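Tyrosine recombinase XerH (PDB 5JK0) cuts and rejoins DNA at difH sites as a site-specific tyrosine recombinase, serving chromosome segregation in Helicobacter pylori. Local coordinates at residues D[23-28]-D[44-49]; D[31-36]-D[68-73]; D[16-21]-D[50-55]. All blocks are in the same frame, centred on the assembly; numbering follows the deposited sequence.

Contact 1: D[23-28]-D[44-49]; sequences FLRYKC and ECLNEL. With nucleotides of chain G.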
loop_
_atom_site.group_PDB
_atom_site.type_symbol
_atom_site.label_atom_id
_atom_site.label_comp_id
_atom_site.label_asym_id
_atom_site.label_seq_id
_atom_site.Cartn_x
_atom_site.Cartn_y
_atom_site.Cartn_z
ATOM N N PHE D 23 -25.485 4.807 -22.303
ATOM C CA PHE D 23 -24.788 4.971 -21.032
ATOM C C PHE D 23 -24.699 6.437 -20.621
ATOM O O PHE D 23 -24.958 6.782 -19.470
ATOM C CB PHE D 23 -23.386 4.365 -21.110
ATOM C CG PHE D 23 -22.549 4.615 -19.887
ATOM C CD1 PHE D 23 -22.832 3.969 -18.696
ATOM C CD2 PHE D 23 -21.476 5.490 -19.931
ATOM C CE1 PHE D 23 -22.062 4.191 -17.568
ATOM C CE2 PHE D 23 -20.702 5.718 -18.806
ATOM C CZ PHE D 23 -20.995 5.067 -17.624
ATOM N N LEU D 24 -24.339 7.295 -21.570
ATOM C CA LEU D 24 -24.181 8.718 -21.290
ATOM C C LEU D 24 -25.510 9.378 -20.936
ATOM O O LEU D 24 -25.545 10.328 -20.155
ATOM C CB LEU D 24 -23.539 9.429 -22.483
ATOM C CG LEU D 24 -22.062 9.108 -22.728
ATOM C CD1 LEU D 24 -21.552 9.811 -23.975
ATOM C CD2 LEU D 24 -21.228 9.489 -21.513
ATOM N N ARG D 25 -26.603 8.876 -21.505
ATOM C CA ARG D 25 -27.923 9.399 -21.172
ATOM C C ARG D 25 -28.306 8.993 -19.756
ATOM O O ARG D 25 -28.926 9.764 -19.025
ATOM C CB ARG D 25 -28.983 8.909 -22.160
ATOM C CG ARG D 25 -30.336 9.588 -21.974
ATOM C CD ARG D 25 -31.423 8.942 -22.813
ATOM N NE ARG D 25 -32.658 9.723 -22.792
ATOM C CZ ARG D 25 -33.587 9.633 -21.846
ATOM N NH1 ARG D 25 -34.678 10.385 -21.912
ATOM N NH2 ARG D 25 -33.426 8.794 -20.833
ATOM N N TYR D 26 -27.933 7.775 -19.378
ATOM C CA TYR D 26 -28.192 7.277 -18.034
ATOM C C TYR D 26 -27.444 8.097 -16.990
ATOM O O TYR D 26 -27.984 8.404 -15.927
ATOM C CB TYR D 26 -27.801 5.803 -17.917
ATOM C CG TYR D 26 -27.627 5.342 -16.487
ATOM C CD1 TYR D 26 -28.725 5.178 -15.653
ATOM C CD2 TYR D 26 -26.366 5.071 -15.973
ATOM C CE1 TYR D 26 -28.571 4.761 -14.344
ATOM C CE2 TYR D 26 -26.202 4.651 -14.667
ATOM C CZ TYR D 26 -27.308 4.497 -13.858
ATOM O OH TYR D 26 -27.153 4.079 -12.557
ATOM N N LYS D 27 -26.200 8.445 -17.300
ATOM C CA LYS D 27 -25.385 9.236 -16.388
ATOM C C LYS D 27 -25.964 10.637 -16.220
ATOM O O LYS D 27 -25.899 11.212 -15.138
ATOM C CB LYS D 27 -23.940 9.317 -16.883
ATOM C CG LYS D 27 -23.262 7.965 -17.041
ATOM C CD LYS D 27 -23.310 7.155 -15.756
ATOM C CE LYS D 27 -22.465 7.789 -14.663
ATOM N NZ LYS D 27 -22.462 6.968 -13.419
ATOM N N CYS D 28 -26.541 11.175 -17.290
ATOM C CA CYS D 28 -27.147 12.502 -17.241
ATOM C C CYS D 28 -28.332 12.548 -16.280
ATOM O O CYS D 28 -28.614 13.584 -15.680
ATOM C CB CYS D 28 -27.592 12.943 -18.636
ATOM S SG CYS D 28 -26.246 13.484 -19.713
ATOM N N GLU D 44 -33.747 18.842 -23.675
ATOM C CA GLU D 44 -33.415 18.735 -25.092
ATOM C C GLU D 44 -32.288 17.734 -25.313
ATOM O O GLU D 44 -32.296 16.984 -26.288
ATOM C CB GLU D 44 -33.021 20.099 -25.659
ATOM C CG GLU D 44 -34.154 21.108 -25.695
ATOM C CD GLU D 44 -33.722 22.445 -26.264
ATOM O OE1 GLU D 44 -32.532 22.583 -26.618
ATOM O OE2 GLU D 44 -34.573 23.356 -26.358
ATOM N N CYS D 45 -31.322 17.729 -24.399
ATOM C CA CYS D 45 -30.207 16.791 -24.466
ATOM C C CYS D 45 -30.689 15.356 -24.300
ATOM O O CYS D 45 -30.248 14.457 -25.016
ATOM C CB CYS D 45 -29.161 17.116 -23.396
ATOM S SG CYS D 45 -28.302 18.688 -23.636
ATOM N N LEU D 46 -31.596 15.148 -23.349
ATOM C CA LEU D 46 -32.152 13.824 -23.099
ATOM C C LEU D 46 -32.948 13.334 -24.305
ATOM O O LEU D 46 -32.966 12.139 -24.604
ATOM C CB LEU D 46 -33.039 13.838 -21.853
ATOM C CG LEU D 46 -32.361 14.199 -20.529
ATOM C CD1 LEU D 46 -33.370 14.179 -19.391
ATOM C CD2 LEU D 46 -31.202 13.259 -20.239
ATOM N N ASN D 47 -33.603 14.264 -24.992
ATOM C CA ASN D 47 -34.384 13.935 -26.178
ATOM C C ASN D 47 -33.501 13.458 -27.326
ATOM O O ASN D 47 -33.852 12.519 -28.039
ATOM C CB ASN D 47 -35.213 15.141 -26.622
ATOM N N GLU D 48 -32.353 14.106 -27.498
ATOM C CA GLU D 48 -31.422 13.733 -28.557
ATOM C C GLU D 48 -30.767 12.387 -28.267
ATOM O O GLU D 48 -30.490 11.613 -29.183
ATOM C CB GLU D 48 -30.346 14.805 -28.737
ATOM C CG GLU D 48 -30.885 16.176 -29.102
ATOM C CD GLU D 48 -29.786 17.146 -29.491
ATOM O OE1 GLU D 48 -28.859 16.732 -30.220
ATOM O OE2 GLU D 48 -29.848 18.319 -29.065
ATOM N N LEU D 49 -30.529 12.112 -26.990
ATOM C CA LEU D 49 -29.854 10.885 -26.580
ATOM C C LEU D 49 -30.780 9.671 -26.615
ATOM O O LEU D 49 -30.334 8.540 -26.430
ATOM C CB LEU D 49 -29.261 11.050 -25.179
ATOM C CG LEU D 49 -28.102 12.040 -25.048
ATOM C CD1 LEU D 49 -27.697 12.209 -23.592
ATOM C CD2 LEU D 49 -26.915 11.589 -25.886
ATOM P P DT G 19 -20.768 7.237 -10.166
ATOM O OP1 DT G 19 -21.517 6.019 -9.790
ATOM O OP2 DT G 19 -20.622 7.607 -11.593
ATOM O "O5'" DT G 19 -21.401 8.497 -9.410
ATOM C "C5'" DT G 19 -21.603 8.446 -7.998
ATOM C "C4'" DT G 19 -21.169 9.743 -7.330
ATOM O "O4'" DT G 19 -19.721 9.796 -7.255
ATOM C "C3'" DT G 19 -21.611 11.029 -8.039
ATOM O "O3'" DT G 19 -22.202 11.919 -7.103
ATOM C "C2'" DT G 19 -20.308 11.593 -8.607
ATOM C "C1'" DT G 19 -19.293 11.090 -7.596
ATOM N N1 DT G 19 -17.905 11.005 -8.130
ATOM C C2 DT G 19 -16.897 11.702 -7.504
ATOM O O2 DT G 19 -17.078 12.397 -6.519
ATOM N N3 DT G 19 -15.660 11.555 -8.072
ATOM C C4 DT G 19 -15.336 10.798 -9.183
ATOM O O4 DT G 19 -14.191 10.730 -9.619
ATOM C C5 DT G 19 -16.438 10.092 -9.793
ATOM C C7 DT G 19 -16.209 9.238 -11.004
ATOM C C6 DT G 19 -17.655 10.228 -9.243
#

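Contact 2: D[31-36]-D[68-73]; sequences LSNSQV and AGLLGI. With nucleotides of chain G.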
loop_
_atom_site.group_PDB
_atom_site.type_symbol
_atom_site.label_atom_id
_atom_site.label_comp_id
_atom_site.label_asym_id
_atom_site.label_seq_id
_atom_site.Cartn_x
_atom_site.Cartn_y
_atom_site.Cartn_z
ATOM N N LEU D 31 -26.437 11.277 -12.431
ATOM C CA LEU D 31 -25.509 12.223 -11.819
ATOM C C LEU D 31 -26.249 13.479 -11.372
ATOM O O LEU D 31 -27.385 13.718 -11.782
ATOM C CB LEU D 31 -24.377 12.587 -12.784
ATOM C CG LEU D 31 -23.405 11.461 -13.144
ATOM C CD1 LEU D 31 -22.370 11.942 -14.154
ATOM C CD2 LEU D 31 -22.728 10.911 -11.897
ATOM N N SER D 32 -25.598 14.278 -10.533
ATOM C CA SER D 32 -26.228 15.446 -9.926
ATOM C C SER D 32 -26.645 16.501 -10.949
ATOM O O SER D 32 -25.859 16.893 -11.815
ATOM C CB SER D 32 -25.289 16.075 -8.895
ATOM O OG SER D 32 -25.871 17.225 -8.308
ATOM N N ASN D 33 -27.890 16.951 -10.838
ATOM C CA ASN D 33 -28.408 18.031 -11.669
ATOM C C ASN D 33 -28.636 19.290 -10.842
ATOM O O ASN D 33 -29.392 20.178 -11.237
ATOM C CB ASN D 33 -29.712 17.610 -12.352
ATOM C CG ASN D 33 -29.487 16.646 -13.501
ATOM O OD1 ASN D 33 -29.652 17.004 -14.667
ATOM N ND2 ASN D 33 -29.107 15.415 -13.177
ATOM N N SER D 34 -27.976 19.358 -9.690
ATOM C CA SER D 34 -28.181 20.443 -8.736
ATOM C C SER D 34 -27.689 21.792 -9.254
ATOM O O SER D 34 -28.258 22.834 -8.930
ATOM C CB SER D 34 -27.486 20.120 -7.413
ATOM O OG SER D 34 -27.992 18.921 -6.851
ATOM N N GLN D 35 -26.630 21.769 -10.057
ATOM C CA GLN D 35 -26.023 23.002 -10.544
ATOM C C GLN D 35 -26.577 23.412 -11.907
ATOM O O GLN D 35 -26.003 24.263 -12.586
ATOM C CB GLN D 35 -24.502 22.848 -10.622
ATOM C CG GLN D 35 -23.870 22.300 -9.352
ATOM C CD GLN D 35 -24.139 23.169 -8.137
ATOM O OE1 GLN D 35 -24.246 24.390 -8.242
ATOM N NE2 GLN D 35 -24.253 22.538 -6.974
ATOM N N VAL D 36 -27.694 22.807 -12.299
ATOM C CA VAL D 36 -28.317 23.111 -13.582
ATOM C C VAL D 36 -29.203 24.351 -13.493
ATOM O O VAL D 36 -30.096 24.429 -12.650
ATOM C CB VAL D 36 -29.160 21.928 -14.093
ATOM C CG1 VAL D 36 -29.904 22.312 -15.363
ATOM C CG2 VAL D 36 -28.278 20.712 -14.333
ATOM N N ALA D 68 -24.670 23.679 -19.418
ATOM C CA ALA D 68 -25.969 24.022 -18.851
ATOM C C ALA D 68 -25.967 23.875 -17.333
ATOM O O ALA D 68 -26.813 24.448 -16.646
ATOM C CB ALA D 68 -27.060 23.159 -19.465
ATOM N N GLY D 69 -25.018 23.103 -16.812
ATOM C CA GLY D 69 -24.895 22.920 -15.377
ATOM C C GLY D 69 -24.659 21.486 -14.943
ATOM O O GLY D 69 -24.305 21.232 -13.792
ATOM N N LEU D 70 -24.858 20.545 -15.860
ATOM C CA LEU D 70 -24.640 19.134 -15.560
ATOM C C LEU D 70 -23.153 18.807 -15.667
ATOM O O LEU D 70 -22.703 18.217 -16.650
ATOM C CB LEU D 70 -25.461 18.249 -16.503
ATOM C CG LEU D 70 -26.169 17.042 -15.882
ATOM C CD1 LEU D 70 -27.108 16.397 -16.889
ATOM C CD2 LEU D 70 -25.164 16.024 -15.358
ATOM N N LEU D 71 -22.400 19.189 -14.639
ATOM C CA LEU D 71 -20.941 19.133 -14.668
ATOM C C LEU D 71 -20.372 17.718 -14.711
ATOM O O LEU D 71 -19.331 17.482 -15.321
ATOM C CB LEU D 71 -20.373 19.864 -13.450
ATOM C CG LEU D 71 -20.838 21.307 -13.247
ATOM C CD1 LEU D 71 -20.244 21.884 -11.971
ATOM C CD2 LEU D 71 -20.471 22.160 -14.450
ATOM N N GLY D 72 -21.056 16.782 -14.062
ATOM C CA GLY D 72 -20.550 15.429 -13.907
ATOM C C GLY D 72 -20.321 14.652 -15.192
ATOM O O GLY D 72 -19.569 13.677 -15.207
ATOM N N ILE D 73 -20.960 15.083 -16.275
ATOM C CA ILE D 73 -20.902 14.349 -17.535
ATOM C C ILE D 73 -19.524 14.436 -18.200
ATOM O O ILE D 73 -19.168 13.584 -19.014
ATOM C CB ILE D 73 -21.985 14.855 -18.522
ATOM C CG1 ILE D 73 -22.175 13.869 -19.677
ATOM C CG2 ILE D 73 -21.645 16.246 -19.037
ATOM C CD1 ILE D 73 -22.580 12.480 -19.233
ATOM P P DT G 20 -23.028 13.200 -7.614
ATOM O OP1 DT G 20 -24.128 13.425 -6.649
ATOM O OP2 DT G 20 -23.334 13.003 -9.047
ATOM O "O5'" DT G 20 -21.983 14.404 -7.496
ATOM C "C5'" DT G 20 -21.478 14.780 -6.221
ATOM C "C4'" DT G 20 -20.329 15.765 -6.358
ATOM O "O4'" DT G 20 -19.202 15.115 -6.987
ATOM C "C3'" DT G 20 -20.631 17.009 -7.204
ATOM O "O3'" DT G 20 -20.557 18.178 -6.391
ATOM C "C2'" DT G 20 -19.548 17.003 -8.299
ATOM C "C1'" DT G 20 -18.493 16.074 -7.721
ATOM N N1 DT G 20 -17.678 15.373 -8.757
ATOM C C2 DT G 20 -16.323 15.597 -8.809
ATOM O O2 DT G 20 -15.739 16.345 -8.045
ATOM N N3 DT G 20 -15.666 14.906 -9.794
ATOM C C4 DT G 20 -16.220 14.035 -10.714
ATOM O O4 DT G 20 -15.545 13.462 -11.564
ATOM C C5 DT G 20 -17.647 13.846 -10.606
ATOM C C7 DT G 20 -18.361 12.924 -11.550
ATOM C C6 DT G 20 -18.301 14.517 -9.643
ATOM P P DT G 21 -20.813 19.635 -7.022
ATOM O OP1 DT G 21 -21.465 20.453 -5.977
ATOM O OP2 DT G 21 -21.474 19.475 -8.336
ATOM O "O5'" DT G 21 -19.338 20.205 -7.267
ATOM C "C5'" DT G 21 -18.439 20.323 -6.169
ATOM C "C4'" DT G 21 -17.021 20.586 -6.645
ATOM O "O4'" DT G 21 -16.585 19.514 -7.493
ATOM C "C3'" DT G 21 -16.844 21.839 -7.492
ATOM O "O3'" DT G 21 -16.473 22.938 -6.666
ATOM C "C2'" DT G 21 -15.715 21.471 -8.471
ATOM C "C1'" DT G 21 -15.485 19.975 -8.233
ATOM N N1 DT G 21 -15.378 19.188 -9.492
ATOM C C2 DT G 21 -14.133 18.919 -10.007
ATOM O O2 DT G 21 -13.099 19.285 -9.477
ATOM N N3 DT G 21 -14.137 18.198 -11.170
ATOM C C4 DT G 21 -15.241 17.730 -11.858
ATOM O O4 DT G 21 -15.142 17.088 -12.899
ATOM C C5 DT G 21 -16.519 18.050 -11.266
ATOM C C7 DT G 21 -17.788 17.596 -11.922
ATOM C C6 DT G 21 -16.526 18.757 -10.126
HETATM O O HOH W 1 -25.400 19.550 -11.883
HETATM O O HOH W 2 -22.997 16.692 -11.865
#

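Contact 3: D[16-21]-D[50-55]; sequences LLLWIG and NQACSS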
loop_
_atom_site.group_PDB
_atom_site.type_symbol
_atom_site.label_atom_id
_atom_site.label_comp_id
_atom_site.label_asym_id
_atom_site.label_seq_id
_atom_site.Cartn_x
_atom_site.Cartn_y
_atom_site.Cartn_z
ATOM N N LEU D 16 -21.223 -0.005 -30.952
ATOM C CA LEU D 16 -20.528 0.566 -29.805
ATOM C C LEU D 16 -21.064 1.960 -29.501
ATOM O O LEU D 16 -21.270 2.314 -28.340
ATOM C CB LEU D 16 -19.019 0.619 -30.055
ATOM C CG LEU D 16 -18.168 1.235 -28.940
ATOM C CD1 LEU D 16 -18.324 0.455 -27.642
ATOM C CD2 LEU D 16 -16.705 1.308 -29.354
ATOM N N LEU D 17 -21.290 2.745 -30.552
ATOM C CA LEU D 17 -21.873 4.076 -30.415
ATOM C C LEU D 17 -23.250 4.010 -29.772
ATOM O O LEU D 17 -23.640 4.902 -29.021
ATOM C CB LEU D 17 -21.980 4.765 -31.778
ATOM C CG LEU D 17 -20.825 5.671 -32.200
ATOM C CD1 LEU D 17 -21.115 6.303 -33.554
ATOM C CD2 LEU D 17 -20.570 6.739 -31.148
ATOM N N LEU D 18 -23.981 2.947 -30.084
ATOM C CA LEU D 18 -25.332 2.760 -29.577
ATOM C C LEU D 18 -25.331 2.607 -28.059
ATOM O O LEU D 18 -26.155 3.203 -27.367
ATOM C CB LEU D 18 -25.978 1.539 -30.235
ATOM C CG LEU D 18 -27.499 1.543 -30.365
ATOM C CD1 LEU D 18 -27.953 2.731 -31.196
ATOM C CD2 LEU D 18 -27.981 0.240 -30.982
ATOM N N TRP D 19 -24.395 1.813 -27.547
ATOM C CA TRP D 19 -24.298 1.572 -26.110
ATOM C C TRP D 19 -23.717 2.765 -25.356
ATOM O O TRP D 19 -24.108 3.036 -24.221
ATOM C CB TRP D 19 -23.456 0.324 -25.832
ATOM C CG TRP D 19 -24.194 -0.954 -26.072
ATOM C CD1 TRP D 19 -23.977 -1.854 -27.075
ATOM C CD2 TRP D 19 -25.282 -1.471 -25.298
ATOM N NE1 TRP D 19 -24.858 -2.904 -26.967
ATOM C CE2 TRP D 19 -25.670 -2.691 -25.885
ATOM C CE3 TRP D 19 -25.963 -1.023 -24.161
ATOM C CZ2 TRP D 19 -26.709 -3.467 -25.376
ATOM C CZ3 TRP D 19 -26.995 -1.795 -23.656
ATOM C CH2 TRP D 19 -27.356 -3.003 -24.264
ATOM N N ILE D 20 -22.783 3.471 -25.986
ATOM C CA ILE D 20 -22.185 4.656 -25.376
ATOM C C ILE D 20 -23.237 5.743 -25.179
ATOM O O ILE D 20 -23.293 6.385 -24.128
ATOM C CB ILE D 20 -21.022 5.210 -26.226
ATOM C CG1 ILE D 20 -19.853 4.224 -26.236
ATOM C CG2 ILE D 20 -20.556 6.555 -25.689
ATOM C CD1 ILE D 20 -18.661 4.702 -27.036
ATOM N N GLY D 21 -24.077 5.937 -26.191
ATOM C CA GLY D 21 -25.149 6.912 -26.120
ATOM C C GLY D 21 -26.144 6.595 -25.019
ATOM O O GLY D 21 -26.610 7.491 -24.316
ATOM N N ASN D 50 -32.068 9.908 -26.851
ATOM C CA ASN D 50 -33.033 8.818 -26.953
ATOM C C ASN D 50 -32.970 8.123 -28.308
ATOM O O ASN D 50 -33.562 7.060 -28.499
ATOM C CB ASN D 50 -34.452 9.328 -26.699
ATOM C CG ASN D 50 -34.834 9.280 -25.233
ATOM O OD1 ASN D 50 -35.170 10.299 -24.632
ATOM N ND2 ASN D 50 -34.786 8.087 -24.650
ATOM N N GLN D 51 -32.251 8.731 -29.244
ATOM C CA GLN D 51 -32.062 8.148 -30.566
ATOM C C GLN D 51 -30.585 7.878 -30.826
ATOM O O GLN D 51 -29.719 8.339 -30.081
ATOM C CB GLN D 51 -32.633 9.068 -31.647
ATOM N N ALA D 52 -30.301 7.126 -31.886
ATOM C CA ALA D 52 -28.924 6.818 -32.255
ATOM C C ALA D 52 -28.207 8.068 -32.752
ATOM O O ALA D 52 -28.699 8.765 -33.640
ATOM C CB ALA D 52 -28.890 5.728 -33.315
ATOM N N CYS D 53 -27.044 8.351 -32.175
ATOM C CA CYS D 53 -26.275 9.529 -32.552
ATOM C C CYS D 53 -24.889 9.153 -33.059
ATOM O O CYS D 53 -24.346 8.109 -32.696
ATOM C CB CYS D 53 -26.149 10.489 -31.366
ATOM S SG CYS D 53 -27.715 10.953 -30.599
ATOM N N SER D 54 -24.320 10.010 -33.900
ATOM C CA SER D 54 -22.946 9.828 -34.347
ATOM C C SER D 54 -21.999 10.320 -33.261
ATOM O O SER D 54 -22.439 10.894 -32.264
ATOM C CB SER D 54 -22.693 10.572 -35.660
ATOM O OG SER D 54 -22.777 11.975 -35.480
ATOM N N SER D 55 -20.705 10.093 -33.453
ATOM C CA SER D 55 -19.706 10.519 -32.481
ATOM C C SER D 55 -19.697 12.036 -32.341
ATOM O O SER D 55 -19.564 12.567 -31.239
ATOM C CB SER D 55 -18.317 10.021 -32.882
ATOM O OG SER D 55 -17.338 10.444 -31.948
#

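Contact 1: D[23-28]-D[44-49]
The guanidinium of Arg25 meets the backbone of Leu46 edge-on: the carbonyl O of Leu46 lies close to the guanidinium plane and takes the NE hydrogen in a fairly straight bond, 3.0 Å from NE to O, with 161° at the hydrogen. Seen from the acceptor, NE sits to one side of the C=O direction, at 129°, and is tilted modestly from the carbonyl plane. This bond fixes the group; NH1 reaches on to Leu46 CB and adds only a weak hydrogen bond to OD1 of a poorly ordered Asn50. The other flat group, the ring of Phe23, takes no part in the contact with 44-49; Lys27 CG rests on one of its faces toward the rim, and Tyr139 meets it edge-to-face.

Arg25 gets there as an extended chain, its CG anti to the backbone N (chi1 -172°). Its methylenes slide past Leu49 in the opposite direction, with CG 3.7 Å from Leu49 CB, while it crosses Leu46 at about a right angle. Next to the guanidinium bond, Cys28 CB touches Leu46 CD2 at 4.0 Å, and Leu49 CD1 tucks in against the CA of Arg25. Leu58 and Val61 of helix 55-68 also touch Leu49.

From the same helix Lys27 goes to the DNA: its chain bends twice and NZ donates a hydrogen bond to OP2 of DT19 of chain G at 2.7 Å. Helix 12-30 is thus packed against helix 39-48 while a lysine holds the DNA backbone, an arrangement characteristic of the helical N-terminal, SAM-like DNA-binding domain of phage-integrase-family recombinases.

Contact 2: D[31-36]-D[68-73]
Leu31 runs between the DNA and the backbone at Gly72. Its CB lies 4.4 Å from Leu70 CD2 and also near OP2 of DT20 of chain G; CG stands anti to the carbonyl carbon (chi1 -67°), and there the branches part. CD1 lies against the Gly72 peptide, 3.5 Å from Gly72 O, and CD2 turns to the DT20 phosphate. The next backbone N, that of Ser32, donates to the same OP2 at 3.0 Å.

Beyond it, Leu70 CD1 packs on OD1 of Asn33; the ND2 of the same amide hydrogen-bonds to Cys28 O. Val36 CG2 covers the Gly69-Leu70 peptide. Gly69, with positive phi, closes a Schellman motif at the end of helix 55-68, and its CA makes a CA-H...O contact of 3.3 Å with Gln35 O.

No direct hydrogen bond joins the segments; two waters do it. One links Ser32 O, Gln35 N and Gly69 O, the other Ser32 O and Gly72 N, so Ser32 O is gripped twice. Ser32 OG accepts from Ser34 N in an ST turn. Two interhelical loops meeting over a DNA strand, with Gln35 hydrogen-bonded to Asn216 near the predicted catalytic Arg214, are consistent with the two-domain grip of tyrosine recombinases on DNA.

Contact 3: D[16-21]-D[50-55]
Leu17 does most of the touching, with both methyls laid against the backbone from Cys53 to Ser55. CD1 makes the nearer approach, 3.8 Å from Cys53 O and equally near Ser55 N, while CD2 lies over Ser55 and comes within 4.3 Å of its CB. The chi1 of Leu17, -93°, lies well off a staggered value, and both methyls end near Ser55 N. Leu58 of helix 55-68 and His84 of helix 74-93 also touch Leu17, which makes this the closely packed half of the contact.

The chain turns here from loop into helix. Ser54 occupies the N-cap position of helix 55-68: its CB points away from helix 12-30, and its OG caps a backbone N of the first turn just beyond Ser55. Leu17 therefore packs against a capped helix start within the helical SAM-like domain, close to where three of its helices, 12-30, 55-68 and 74-93, come together. The side chain of Cys53 touches Leu58, while its carbonyl O is the one that meets Leu17.

The other half is much thinner. Leu18 has CG anti to the backbone N (chi1 -152°), and its CD1 makes a lone methyl-to-methyl contact with Ala52 CB at 3.8 Å. Ala52 is exposed, and Glu8 touches Leu18 from a loop near the N terminus. No hydrogen bond crosses between the segments at either half. At the far end of the loop Asn50 is exposed and poorly ordered, and its CB points away from helix 12-30.

How the contacts relate
From the N terminus, helix 12-30 supplies one side of two contacts: residues 16-21 for contact 3, then 23-28 for contact 1. The chain leaves it through 31-36, the first half of contact 2, and runs into helix 39-48. Returning at 44-49, it closes contact 1, and 50-55 then closes contact 3 around it, so contact 1 is nested. Helix 55-68 follows before 68-73 closes contact 2, whose loop crosses the other two. Contacts 1 and 2 touch mainly through Cys28, which meets Asn33, Leu70 and Ile73; contacts 1 and 3 also touch, Glu48 O lying against Cys53 SG. Together they tie helices 12-30, 39-48 and 55-68 from the loop at 50-55 to the DNA.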